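Rik1-associated factor 1 (Schizosaccharomyces pombe, PDB 4O9D) serves in the Clr4 methyltransferase complex, which ubiquitylates and methylates histone H3 to establish heterochromatin, this chain being the WD-repeat propeller of the protein. Local coordinates at residues V352-D364 with I372-Y384. Numbering follows the deposited sequence.
Sequences VTGGSDGIVKVWD and IQNFTEMNSAITY. With EDO (1,2-ethanediol), chain E.
G355 O takes two backbone donors from opposite faces of its carbonyl plane: I382 N, at 3.1 Å and 44° out of that plane, and G358 N, which closes the type I turn G355-G358. The I382 CG1 branch lies against the same oxygen. Beyond the turn, M378 N makes a nearly straight bond of 2.7 Å to G358 O, and the antiparallel pairing of 359-363 with 372-377 ends in a classic beta bulge, where I372 and Q373 both face V362. On one face K361 and N374 run side by side; the lysine chain, extended until it bends at chi4 (-64°), sets NZ 2.7 Å from N374 OD1, while a water accepts from both NZ and N374 ND2. A methionine in place of K361 would probably leave N374 OD1 and this water without their ammonium partner and the amide less firmly held. I359 CD1 packs 3.5 Å from E377 CB; the E377 carboxylate pairs with K323. On the other face V360 CG1 and V362 CG2 meet F375 CB, whose ring stands edge-to-face with Y406. The hairpin forms the outer half of one four-stranded propeller blade; the chain then crosses to strand 382-387 of the next, M378 in the connection and I382 both touching strand 393-398.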
loop_
_atom_site.group_PDB
_atom_site.type_symbol
_atom_site.label_atom_id
_atom_site.label_comp_id
_atom_site.label_asym_id
_atom_site.label_seq_id
_atom_site.Cartn_x
_atom_site.Cartn_y
_atom_site.Cartn_z
ATOM N N VAL A 352 -2.214 -1.377 -15.056
ATOM C CA VAL A 352 -1.280 -2.465 -14.903
ATOM C C VAL A 352 -1.602 -3.342 -13.692
ATOM O O VAL A 352 -1.685 -2.861 -12.543
ATOM C CB VAL A 352 0.174 -1.935 -14.751
ATOM C CG1 VAL A 352 1.145 -3.090 -14.676
ATOM C CG2 VAL A 352 0.521 -1.002 -15.894
ATOM N N THR A 353 -1.709 -4.642 -13.938
ATOM C CA THR A 353 -2.086 -5.574 -12.901
ATOM C C THR A 353 -1.139 -6.769 -12.868
ATOM O O THR A 353 -0.594 -7.180 -13.893
ATOM C CB THR A 353 -3.562 -6.046 -13.062
ATOM O OG1 THR A 353 -3.720 -6.818 -14.260
ATOM C CG2 THR A 353 -4.500 -4.866 -13.111
ATOM N N GLY A 354 -0.914 -7.298 -11.674
ATOM C CA GLY A 354 -0.032 -8.440 -11.507
ATOM C C GLY A 354 -0.687 -9.497 -10.659
ATOM O O GLY A 354 -1.212 -9.206 -9.566
ATOM N N GLY A 355 -0.650 -10.738 -11.139
ATOM C CA GLY A 355 -1.396 -11.792 -10.483
ATOM C C GLY A 355 -0.574 -13.009 -10.102
ATOM O O GLY A 355 0.663 -13.009 -10.133
ATOM N N SER A 356 -1.277 -14.059 -9.721
ATOM C CA SER A 356 -0.607 -15.246 -9.209
ATOM C C SER A 356 -0.137 -16.167 -10.322
ATOM O O SER A 356 0.479 -17.199 -10.037
ATOM C CB SER A 356 -1.500 -15.999 -8.213
ATOM O OG SER A 356 -2.648 -16.546 -8.842
ATOM N N ASP A 357 -0.424 -15.812 -11.582
ATOM C CA ASP A 357 0.209 -16.483 -12.707
ATOM C C ASP A 357 1.650 -15.976 -12.841
ATOM O O ASP A 357 2.402 -16.456 -13.697
ATOM C CB ASP A 357 -0.583 -16.281 -14.034
ATOM C CG ASP A 357 -0.904 -14.795 -14.323
ATOM O OD1 ASP A 357 -0.614 -13.938 -13.460
ATOM O OD2 ASP A 357 -1.468 -14.480 -15.404
ATOM N N GLY A 358 2.035 -15.000 -12.008
ATOM C CA GLY A 358 3.360 -14.417 -12.113
ATOM C C GLY A 358 3.513 -13.386 -13.229
ATOM O O GLY A 358 4.611 -12.904 -13.496
ATOM N N ILE A 359 2.416 -13.022 -13.886
ATOM C CA ILE A 359 2.512 -12.103 -15.021
ATOM C C ILE A 359 2.040 -10.705 -14.666
ATOM O O ILE A 359 1.062 -10.531 -13.945
ATOM C CB ILE A 359 1.665 -12.596 -16.226
ATOM C CG1 ILE A 359 1.960 -14.073 -16.540
ATOM C CG2 ILE A 359 1.916 -11.725 -17.467
ATOM C CD1 ILE A 359 3.305 -14.307 -17.207
ATOM N N VAL A 360 2.745 -9.716 -15.195
ATOM C CA VAL A 360 2.297 -8.328 -15.151
ATOM C C VAL A 360 1.652 -8.016 -16.493
ATOM O O VAL A 360 2.315 -8.079 -17.523
ATOM C CB VAL A 360 3.469 -7.357 -14.886
ATOM C CG1 VAL A 360 2.993 -5.906 -14.960
ATOM C CG2 VAL A 360 4.114 -7.664 -13.516
ATOM N N LYS A 361 0.357 -7.711 -16.478
ATOM C CA LYS A 361 -0.396 -7.472 -17.704
ATOM C C LYS A 361 -0.697 -5.985 -17.839
ATOM O O LYS A 361 -0.927 -5.297 -16.822
ATOM C CB LYS A 361 -1.680 -8.311 -17.698
ATOM C CG LYS A 361 -1.402 -9.819 -17.900
ATOM C CD LYS A 361 -2.658 -10.662 -17.837
ATOM C CE LYS A 361 -2.338 -12.120 -18.232
ATOM N NZ LYS A 361 -1.876 -12.181 -19.662
ATOM N N VAL A 362 -0.655 -5.491 -19.082
ATOM C CA VAL A 362 -0.893 -4.071 -19.370
ATOM C C VAL A 362 -2.233 -3.967 -20.122
ATOM O O VAL A 362 -2.466 -4.738 -21.064
ATOM C CB VAL A 362 0.248 -3.428 -20.212
ATOM C CG1 VAL A 362 -0.021 -1.945 -20.473
ATOM C CG2 VAL A 362 1.628 -3.610 -19.532
ATOM N N TRP A 363 -3.098 -3.038 -19.687
ATOM C CA TRP A 363 -4.447 -2.892 -20.229
ATOM C C TRP A 363 -4.767 -1.449 -20.633
ATOM O O TRP A 363 -4.359 -0.508 -19.942
ATOM C CB TRP A 363 -5.495 -3.325 -19.195
ATOM C CG TRP A 363 -5.190 -4.596 -18.424
ATOM C CD1 TRP A 363 -4.476 -4.701 -17.270
ATOM C CD2 TRP A 363 -5.640 -5.927 -18.746
ATOM N NE1 TRP A 363 -4.443 -6.024 -16.846
ATOM C CE2 TRP A 363 -5.147 -6.792 -17.737
ATOM C CE3 TRP A 363 -6.417 -6.469 -19.793
ATOM C CZ2 TRP A 363 -5.399 -8.167 -17.733
ATOM C CZ3 TRP A 363 -6.661 -7.846 -19.796
ATOM C CH2 TRP A 363 -6.153 -8.679 -18.771
ATOM N N ASP A 364 -5.498 -1.269 -21.742
ATOM C CA ASP A 364 -6.074 0.045 -22.088
ATOM C C ASP A 364 -7.601 -0.064 -22.152
ATOM O O ASP A 364 -8.153 -0.666 -23.070
ATOM C CB ASP A 364 -5.557 0.578 -23.413
ATOM C CG ASP A 364 -5.905 2.044 -23.618
ATOM O OD1 ASP A 364 -6.975 2.486 -23.133
ATOM O OD2 ASP A 364 -5.098 2.766 -24.235
ATOM N N ILE A 372 -3.196 -5.265 -23.731
ATOM C CA ILE A 372 -2.197 -4.672 -24.593
ATOM C C ILE A 372 -1.074 -5.678 -24.749
ATOM O O ILE A 372 -0.766 -6.122 -25.863
ATOM C CB ILE A 372 -1.602 -3.393 -23.979
ATOM C CG1 ILE A 372 -2.693 -2.330 -23.799
ATOM C CG2 ILE A 372 -0.424 -2.887 -24.816
ATOM C CD1 ILE A 372 -3.377 -1.898 -25.086
ATOM N N GLN A 373 -0.477 -6.063 -23.625
ATOM C CA GLN A 373 0.687 -6.947 -23.657
ATOM C C GLN A 373 1.018 -7.437 -22.261
ATOM O O GLN A 373 0.584 -6.850 -21.276
ATOM C CB GLN A 373 1.880 -6.185 -24.217
ATOM C CG GLN A 373 2.393 -5.110 -23.252
ATOM C CD GLN A 373 3.710 -4.508 -23.696
ATOM O OE1 GLN A 373 3.896 -4.187 -24.867
ATOM N NE2 GLN A 373 4.631 -4.347 -22.755
ATOM N N ASN A 374 1.732 -8.555 -22.189
ATOM C CA ASN A 374 2.361 -9.001 -20.960
ATOM C C ASN A 374 3.636 -8.186 -20.812
ATOM O O ASN A 374 4.449 -8.144 -21.730
ATOM C CB ASN A 374 2.668 -10.502 -21.011
ATOM C CG ASN A 374 1.406 -11.361 -20.939
ATOM O OD1 ASN A 374 0.337 -10.876 -20.602
ATOM N ND2 ASN A 374 1.541 -12.653 -21.230
ATOM N N PHE A 375 3.793 -7.502 -19.680
ATOM C CA PHE A 375 4.981 -6.686 -19.439
ATOM C C PHE A 375 6.152 -7.555 -19.047
ATOM O O PHE A 375 7.266 -7.387 -19.551
ATOM C CB PHE A 375 4.750 -5.654 -18.327
ATOM C CG PHE A 375 5.968 -4.834 -18.017
ATOM C CD1 PHE A 375 6.411 -3.870 -18.904
ATOM C CD2 PHE A 375 6.684 -5.037 -16.839
ATOM C CE1 PHE A 375 7.554 -3.120 -18.621
ATOM C CE2 PHE A 375 7.838 -4.281 -16.546
ATOM C CZ PHE A 375 8.273 -3.339 -17.431
ATOM N N THR A 376 5.908 -8.472 -18.122
ATOM C CA THR A 376 6.969 -9.345 -17.667
ATOM C C THR A 376 6.360 -10.556 -17.004
ATOM O O THR A 376 5.149 -10.608 -16.809
ATOM C CB THR A 376 7.934 -8.615 -16.702
ATOM O OG1 THR A 376 9.084 -9.428 -16.471
ATOM C CG2 THR A 376 7.250 -8.273 -15.352
ATOM N N GLU A 377 7.198 -11.562 -16.759
ATOM C CA GLU A 377 6.811 -12.795 -16.093
ATOM C C GLU A 377 7.812 -13.108 -14.974
ATOM O O GLU A 377 9.036 -13.213 -15.212
ATOM C CB GLU A 377 6.758 -13.973 -17.061
ATOM C CG GLU A 377 6.596 -15.284 -16.297
ATOM C CD GLU A 377 6.278 -16.467 -17.167
ATOM O OE1 GLU A 377 6.281 -16.324 -18.408
ATOM O OE2 GLU A 377 6.030 -17.549 -16.599
ATOM N N MET A 378 7.307 -13.234 -13.753
ATOM C CA MET A 378 8.173 -13.543 -12.615
ATOM C C MET A 378 8.056 -15.035 -12.278
ATOM O O MET A 378 7.159 -15.712 -12.773
ATOM C CB MET A 378 7.846 -12.615 -11.417
ATOM C CG MET A 378 8.330 -11.145 -11.644
ATOM S SD MET A 378 8.475 -10.182 -10.154
ATOM C CE MET A 378 9.967 -10.860 -9.452
ATOM N N ASN A 379 8.972 -15.546 -11.457
ATOM C CA ASN A 379 9.087 -16.986 -11.215
ATOM C C ASN A 379 7.956 -17.586 -10.399
ATOM O O ASN A 379 7.805 -18.800 -10.348
ATOM C CB ASN A 379 10.408 -17.294 -10.504
ATOM C CG ASN A 379 11.594 -17.298 -11.450
ATOM O OD1 ASN A 379 11.498 -17.772 -12.581
ATOM N ND2 ASN A 379 12.724 -16.761 -10.989
ATOM N N SER A 380 7.173 -16.749 -9.734
ATOM C CA SER A 380 6.080 -17.245 -8.912
ATOM C C SER A 380 4.984 -16.161 -8.781
ATOM O O SER A 380 5.102 -15.087 -9.371
ATOM C CB SER A 380 6.638 -17.660 -7.540
ATOM O OG SER A 380 5.659 -18.314 -6.748
ATOM N N ALA A 381 3.926 -16.443 -8.028
ATOM C CA ALA A 381 2.866 -15.450 -7.770
ATOM C C ALA A 381 3.406 -14.070 -7.344
ATOM O O ALA A 381 4.303 -13.973 -6.518
ATOM C CB ALA A 381 1.888 -15.975 -6.700
ATOM N N ILE A 382 2.847 -13.014 -7.922
ATOM C CA ILE A 382 3.229 -11.644 -7.606
ATOM C C ILE A 382 2.775 -11.276 -6.201
ATOM O O ILE A 382 1.637 -11.553 -5.821
ATOM C CB ILE A 382 2.571 -10.668 -8.615
ATOM C CG1 ILE A 382 3.083 -10.937 -10.035
ATOM C CG2 ILE A 382 2.817 -9.217 -8.223
ATOM C CD1 ILE A 382 4.589 -10.774 -10.163
ATOM N N THR A 383 3.643 -10.647 -5.421
ATOM C CA THR A 383 3.236 -10.202 -4.075
ATOM C C THR A 383 3.069 -8.682 -3.945
ATOM O O THR A 383 2.374 -8.209 -3.040
ATOM C CB THR A 383 4.201 -10.693 -2.963
ATOM O OG1 THR A 383 5.536 -10.250 -3.230
ATOM C CG2 THR A 383 4.175 -12.208 -2.854
ATOM N N TYR A 384 3.693 -7.920 -4.847
ATOM C CA TYR A 384 3.594 -6.448 -4.835
ATOM C C TYR A 384 4.082 -5.883 -6.145
ATOM O O TYR A 384 4.924 -6.482 -6.790
ATOM C CB TYR A 384 4.468 -5.842 -3.720
ATOM C CG TYR A 384 4.317 -4.334 -3.637
ATOM C CD1 TYR A 384 3.304 -3.780 -2.867
ATOM C CD2 TYR A 384 5.142 -3.482 -4.348
ATOM C CE1 TYR A 384 3.119 -2.423 -2.780
ATOM C CE2 TYR A 384 4.955 -2.082 -4.273
ATOM C CZ TYR A 384 3.940 -1.578 -3.472
ATOM O OH TYR A 384 3.682 -0.229 -3.342
HETATM C C1 EDO E . 1.757 -11.098 -24.378
HETATM O O1 EDO E . 2.340 -9.817 -24.608
HETATM C C2 EDO E . 0.843 -11.494 -25.537
HETATM O O2 EDO E . -0.100 -12.455 -25.052
HETATM O O HOH W 1 -0.348 -14.578 -20.662
#